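Local coordinates for protein bifunctional pinoresinol-lariciresinol reductase 1 (Thuja plicata, PDB 1QYD) that reduces pinoresinol to lariciresinol and lariciresinol to secoisolariciresinol in lignan biosynthesis, taking the 4R-hydride from NADPH, at residues L34-V39 / I43-M48; S63-Q68 / Q96-E101. All blocks are in the same frame, centred on the assembly; numbering follows the deposited sequence.

In the fold
Contacts 1 and 2 both belong to the NADP-binding Rossmann-type domain and lie past the C-terminal ends of strands of its parallel sheet, whose strand order is 3-2-1-4-5. Contact 1 comes first in the chain: the loop after strand 31-34 folds back on the start of helix 43-53. Contact 2 follows and spans a longer gap, joining the loop between the outermost strand 58-60 and helix 67-74 to helix 96-105, which follows strand 79-82. Their centres are about 19 Å apart, yet they meet where Pro37 CD packs 4.2 Å from Ser63 CB. Both border the second subunit, contact 1 through Pro37 and contact 2 more broadly, but only contact 1 holds residues inferred to bind NADP(+).

Contact 1 (L34-V39 / I43-M48); sequences LFRPEV and IDKVQM
Lys45 reaches from the first turn of helix 43-53 into the bend of the loop formed by Phe35 to Val39. Its CG stands opposite the backbone N (chi1 -173°), and bends at chi2 and chi4 carry the chain alongside the carbonyl of Glu38. There NZ donates a hydrogen bond to Glu38 O at 3.1 Å, coming from above the carbonyl plane, 51° out of it. The aliphatic part of the lysine is covered too: CE lies 4.1 Å from Phe35 CB and also near Arg36 CD. Arg36 crosses the lysine at a slant, its NE 4.0 Å from Lys45 NZ, so two positive groups are gathered side by side. Arg36 also extends toward the glycine-rich loop, where NH2 makes a weak hydrogen bond to Gly11 O. Farther along, the branched Val39 meets Val46 on the helix, CB to CG2 at 3.7 Å, a small apolar contact suited to two short, compact side chains. Arg36 and Lys45 are both inferred to bind NADP(+); paired basic residues after the second strand of a Rossmann fold are consistent with a pocket for the 2'-phosphate that distinguishes NADPH from NADH.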
loop_
_atom_site.group_PDB
_atom_site.type_symbol
_atom_site.label_atom_id
_atom_site.label_comp_id
_atom_site.label_asym_id
_atom_site.label_seq_id
_atom_site.Cartn_x
_atom_site.Cartn_y
_atom_site.Cartn_z
ATOM N N LEU A 34 -22.131 10.789 -1.309
ATOM C CA LEU A 34 -21.974 9.358 -1.205
ATOM C C LEU A 34 -21.134 9.078 0.014
ATOM O O LEU A 34 -20.080 9.678 0.264
ATOM C CB LEU A 34 -21.271 8.780 -2.416
ATOM C CG LEU A 34 -21.389 7.278 -2.666
ATOM C CD1 LEU A 34 -21.454 7.144 -4.163
ATOM C CD2 LEU A 34 -20.259 6.453 -2.060
ATOM N N PHE A 35 -21.756 8.189 0.782
ATOM C CA PHE A 35 -21.073 7.615 1.904
ATOM C C PHE A 35 -21.213 6.115 1.935
ATOM O O PHE A 35 -22.236 5.496 1.650
ATOM C CB PHE A 35 -21.591 8.203 3.198
ATOM C CG PHE A 35 -22.970 7.783 3.655
ATOM C CD1 PHE A 35 -23.102 6.719 4.562
ATOM C CD2 PHE A 35 -24.086 8.493 3.230
ATOM C CE1 PHE A 35 -24.356 6.363 5.050
ATOM C CE2 PHE A 35 -25.337 8.126 3.731
ATOM C CZ PHE A 35 -25.473 7.068 4.635
ATOM N N ARG A 36 -20.090 5.607 2.394
ATOM C CA ARG A 36 -19.731 4.219 2.557
ATOM C C ARG A 36 -20.652 3.475 3.535
ATOM O O ARG A 36 -21.700 3.983 3.921
ATOM C CB ARG A 36 -18.264 4.186 3.039
ATOM C CG ARG A 36 -17.237 5.337 2.738
ATOM C CD ARG A 36 -17.502 6.739 3.375
ATOM N NE ARG A 36 -16.333 7.613 3.500
ATOM C CZ ARG A 36 -16.382 8.960 3.484
ATOM N NH1 ARG A 36 -17.525 9.632 3.332
ATOM N NH2 ARG A 36 -15.259 9.657 3.696
ATOM N N PRO A 37 -20.372 2.238 3.942
ATOM C CA PRO A 37 -20.599 1.791 5.309
ATOM C C PRO A 37 -19.426 1.911 6.295
ATOM O O PRO A 37 -18.386 1.251 6.225
ATOM C CB PRO A 37 -21.078 0.377 5.139
ATOM C CG PRO A 37 -20.263 -0.104 3.965
ATOM C CD PRO A 37 -20.308 1.097 3.033
ATOM N N GLU A 38 -19.660 2.899 7.171
ATOM C CA GLU A 38 -18.928 3.265 8.392
ATOM C C GLU A 38 -19.746 4.332 9.132
ATOM O O GLU A 38 -19.413 5.473 9.445
ATOM C CB GLU A 38 -17.533 3.807 8.105
ATOM C CG GLU A 38 -16.466 2.938 8.788
ATOM C CD GLU A 38 -16.298 3.057 10.309
ATOM O OE1 GLU A 38 -15.890 4.123 10.780
ATOM O OE2 GLU A 38 -16.533 2.074 11.019
ATOM N N VAL A 39 -20.967 3.831 9.245
ATOM C CA VAL A 39 -21.997 4.335 10.110
ATOM C C VAL A 39 -21.827 3.443 11.357
ATOM O O VAL A 39 -22.405 3.710 12.407
ATOM C CB VAL A 39 -23.402 4.143 9.445
ATOM C CG1 VAL A 39 -23.354 4.734 8.048
ATOM C CG2 VAL A 39 -23.790 2.684 9.271
ATOM N N ILE A 43 -20.678 7.551 15.059
ATOM C CA ILE A 43 -21.745 8.504 15.334
ATOM C C ILE A 43 -21.363 9.851 14.780
ATOM O O ILE A 43 -22.203 10.674 14.439
ATOM C CB ILE A 43 -22.025 8.743 16.842
ATOM C CG1 ILE A 43 -21.500 7.680 17.770
ATOM C CG2 ILE A 43 -23.538 8.708 17.016
ATOM C CD1 ILE A 43 -19.988 7.634 17.999
ATOM N N ASP A 44 -20.049 10.043 14.705
ATOM C CA ASP A 44 -19.429 11.295 14.319
ATOM C C ASP A 44 -19.592 11.633 12.850
ATOM O O ASP A 44 -20.002 12.737 12.459
ATOM C CB ASP A 44 -17.950 11.220 14.700
ATOM C CG ASP A 44 -17.668 10.907 16.173
ATOM O OD1 ASP A 44 -17.430 9.733 16.500
ATOM O OD2 ASP A 44 -17.686 11.845 16.977
ATOM N N LYS A 45 -19.252 10.614 12.064
ATOM C CA LYS A 45 -19.450 10.597 10.636
ATOM C C LYS A 45 -20.960 10.718 10.359
ATOM O O LYS A 45 -21.378 11.595 9.604
ATOM C CB LYS A 45 -18.834 9.286 10.178
ATOM C CG LYS A 45 -18.708 8.954 8.696
ATOM C CD LYS A 45 -19.885 8.167 8.099
ATOM C CE LYS A 45 -19.575 7.589 6.707
ATOM N NZ LYS A 45 -18.422 6.704 6.761
ATOM N N VAL A 46 -21.824 9.944 11.042
ATOM C CA VAL A 46 -23.253 9.983 10.777
ATOM C C VAL A 46 -23.886 11.331 11.078
ATOM O O VAL A 46 -24.608 11.863 10.228
ATOM C CB VAL A 46 -23.952 8.825 11.585
ATOM C CG1 VAL A 46 -25.472 8.907 11.523
ATOM C CG2 VAL A 46 -23.535 7.483 10.961
ATOM N N GLN A 47 -23.588 11.949 12.224
ATOM C CA GLN A 47 -24.254 13.192 12.637
ATOM C C GLN A 47 -23.906 14.381 11.797
ATOM O O GLN A 47 -24.608 15.386 11.821
ATOM C CB GLN A 47 -23.931 13.517 14.109
ATOM C CG GLN A 47 -24.687 12.688 15.165
ATOM C CD GLN A 47 -24.130 12.695 16.590
ATOM O OE1 GLN A 47 -24.869 12.532 17.568
ATOM N NE2 GLN A 47 -22.811 12.835 16.761
ATOM N N MET A 48 -22.803 14.205 11.066
ATOM C CA MET A 48 -22.282 15.181 10.130
ATOM C C MET A 48 -23.060 14.928 8.880
ATOM O O MET A 48 -23.543 15.875 8.283
ATOM C CB MET A 48 -20.820 14.942 9.876
ATOM C CG MET A 48 -20.102 16.012 9.063
ATOM S SD MET A 48 -20.444 17.725 9.573
ATOM C CE MET A 48 -19.007 18.162 10.532
#

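Contact 2 (S63-Q68 / Q96-E101)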
loop_
_atom_site.group_PDB
_atom_site.type_symbol
_atom_site.label_atom_id
_atom_site.label_comp_id
_atom_site.label_asym_id
_atom_site.label_seq_id
_atom_site.Cartn_x
_atom_site.Cartn_y
_atom_site.Cartn_z
ATOM N N SER A 63 -21.725 1.856 -1.779
ATOM C CA SER A 63 -20.323 1.534 -1.560
ATOM C C SER A 63 -19.622 1.699 -2.920
ATOM O O SER A 63 -20.267 1.889 -3.965
ATOM C CB SER A 63 -20.197 0.098 -1.056
ATOM O OG SER A 63 -18.875 -0.411 -0.910
ATOM N N LEU A 64 -18.280 1.659 -2.953
ATOM C CA LEU A 64 -17.549 1.817 -4.202
ATOM C C LEU A 64 -17.407 0.565 -5.038
ATOM O O LEU A 64 -17.127 0.621 -6.244
ATOM C CB LEU A 64 -16.187 2.339 -3.902
ATOM C CG LEU A 64 -16.173 3.785 -3.563
ATOM C CD1 LEU A 64 -15.026 4.034 -2.610
ATOM C CD2 LEU A 64 -16.111 4.592 -4.831
ATOM N N ASP A 65 -17.588 -0.557 -4.325
ATOM C CA ASP A 65 -17.513 -1.885 -4.905
ATOM C C ASP A 65 -18.718 -2.278 -5.727
ATOM O O ASP A 65 -18.605 -3.103 -6.637
ATOM C CB ASP A 65 -17.312 -2.901 -3.794
ATOM C CG ASP A 65 -15.862 -3.068 -3.378
ATOM O OD1 ASP A 65 -15.443 -4.221 -3.232
ATOM O OD2 ASP A 65 -15.176 -2.054 -3.201
ATOM N N ASP A 66 -19.875 -1.689 -5.394
ATOM C CA ASP A 66 -21.078 -1.932 -6.158
ATOM C C ASP A 66 -21.083 -1.043 -7.398
ATOM O O ASP A 66 -21.647 0.056 -7.422
ATOM C CB ASP A 66 -22.288 -1.637 -5.300
ATOM C CG ASP A 66 -23.415 -2.548 -5.743
ATOM O OD1 ASP A 66 -24.354 -2.084 -6.407
ATOM O OD2 ASP A 66 -23.318 -3.738 -5.421
ATOM N N HIS A 67 -20.422 -1.552 -8.443
ATOM C CA HIS A 67 -20.255 -0.842 -9.708
ATOM C C HIS A 67 -21.553 -0.369 -10.348
ATOM O O HIS A 67 -21.649 0.773 -10.822
ATOM C CB HIS A 67 -19.490 -1.763 -10.662
ATOM C CG HIS A 67 -19.395 -1.311 -12.113
ATOM N ND1 HIS A 67 -19.478 -0.076 -12.591
ATOM C CD2 HIS A 67 -19.220 -2.169 -13.168
ATOM C CE1 HIS A 67 -19.360 -0.170 -13.884
ATOM N NE2 HIS A 67 -19.207 -1.422 -14.232
ATOM N N GLN A 68 -22.560 -1.252 -10.348
ATOM C CA GLN A 68 -23.835 -0.891 -10.926
ATOM C C GLN A 68 -24.568 0.180 -10.143
ATOM O O GLN A 68 -25.263 0.958 -10.787
ATOM C CB GLN A 68 -24.742 -2.121 -11.058
ATOM C CG GLN A 68 -25.048 -2.932 -9.799
ATOM C CD GLN A 68 -24.096 -4.078 -9.505
ATOM O OE1 GLN A 68 -22.881 -3.994 -9.720
ATOM N NE2 GLN A 68 -24.684 -5.166 -8.990
ATOM N N GLN A 96 -10.540 5.063 -5.900
ATOM C CA GLN A 96 -10.970 5.989 -6.925
ATOM C C GLN A 96 -10.857 5.427 -8.336
ATOM O O GLN A 96 -11.406 6.048 -9.242
ATOM C CB GLN A 96 -10.134 7.217 -6.872
ATOM C CG GLN A 96 -10.200 7.891 -5.550
ATOM C CD GLN A 96 -9.381 9.151 -5.619
ATOM O OE1 GLN A 96 -8.189 9.152 -5.373
ATOM N NE2 GLN A 96 -9.991 10.258 -5.985
ATOM N N LEU A 97 -10.104 4.326 -8.562
ATOM C CA LEU A 97 -9.961 3.672 -9.866
ATOM C C LEU A 97 -11.280 3.049 -10.306
ATOM O O LEU A 97 -11.733 3.276 -11.428
ATOM C CB LEU A 97 -8.830 2.643 -9.760
ATOM C CG LEU A 97 -7.412 3.307 -9.745
ATOM C CD1 LEU A 97 -6.349 2.338 -9.320
ATOM C CD2 LEU A 97 -7.024 3.757 -11.140
ATOM N N LYS A 98 -11.934 2.368 -9.348
ATOM C CA LYS A 98 -13.303 1.874 -9.397
ATOM C C LYS A 98 -14.234 3.014 -9.762
ATOM O O LYS A 98 -15.037 2.866 -10.670
ATOM C CB LYS A 98 -13.782 1.362 -8.045
ATOM C CG LYS A 98 -12.881 0.387 -7.299
ATOM C CD LYS A 98 -13.664 -0.169 -6.133
ATOM C CE LYS A 98 -12.985 -1.424 -5.606
ATOM N NZ LYS A 98 -11.769 -1.119 -4.874
ATOM N N LEU A 99 -14.161 4.150 -9.074
ATOM C CA LEU A 99 -14.919 5.336 -9.473
ATOM C C LEU A 99 -14.590 5.889 -10.874
ATOM O O LEU A 99 -15.444 6.524 -11.483
ATOM C CB LEU A 99 -14.679 6.354 -8.356
ATOM C CG LEU A 99 -15.282 7.744 -8.204
ATOM C CD1 LEU A 99 -16.776 7.808 -8.411
ATOM C CD2 LEU A 99 -14.969 8.157 -6.788
ATOM N N VAL A 100 -13.397 5.660 -11.465
ATOM C CA VAL A 100 -13.027 6.087 -12.832
ATOM C C VAL A 100 -13.602 5.147 -13.908
ATOM O O VAL A 100 -14.026 5.543 -14.996
ATOM C CB VAL A 100 -11.471 6.153 -12.952
ATOM C CG1 VAL A 100 -11.057 6.559 -14.363
ATOM C CG2 VAL A 100 -10.923 7.194 -11.987
ATOM N N GLU A 101 -13.548 3.868 -13.538
ATOM C CA GLU A 101 -14.175 2.762 -14.230
ATOM C C GLU A 101 -15.681 3.032 -14.263
ATOM O O GLU A 101 -16.302 2.848 -15.306
ATOM C CB GLU A 101 -13.900 1.457 -13.475
ATOM C CG GLU A 101 -12.664 0.615 -13.840
ATOM C CD GLU A 101 -11.221 1.095 -13.574
ATOM O OE1 GLU A 101 -10.876 2.260 -13.853
ATOM O OE2 GLU A 101 -10.417 0.267 -13.107
#
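The loop at Leu64 and Asp65, just ahead of helix 67-74, runs beside helix 96-105, and the two backbones come nearest at Leu64 and Lys98, with CA atoms 6.7 Å apart. Lys98 carries most of the contact from the helix side. With CG beside its own backbone N and opposite the carbonyl carbon (chi1 -50°), the chain runs nearly extended across the loop until it bends at chi4. Its methylenes pass beside the Leu64 carbonyl oxygen, CD lying 3.6 Å from Leu64 O. Leu64 CB packs against the same CD, so the aliphatic length of the lysine serves as an apolar surface. Farther out, Asp65 crosses the chain obliquely: OD2 sits 3.3 Å from Lys98 CE but 3.9 Å from NZ, which makes the salt bridge a long one. The main partner of the ammonium is Glu95, just before Gln96 in the chain; Asp65 is a looser second one. Behind this polar edge, Leu64 points toward the helix and its CD2 meets Leu99 CB at 4.2 Å; leucine suits both places, being long enough to bridge the gap between loop and helix with hydrocarbon alone. Asp66, at the N-cap of helix 67-74, caps a backbone N farther along that helix, which marks where the loop ends. An alanine in place of Lys98 would probably leave Asp65 and Glu95 without their shared positive partner and uncover the Leu64 carbonyl. The chemistry therefore implies a mixed joint: lysine methylenes lie against a carbonyl and a carboxylate, a leucine pair packs behind them, and loose electrostatic attraction acts at the outer edge, where Asp65 may also feel, weakly, Lys266 of the second subunit.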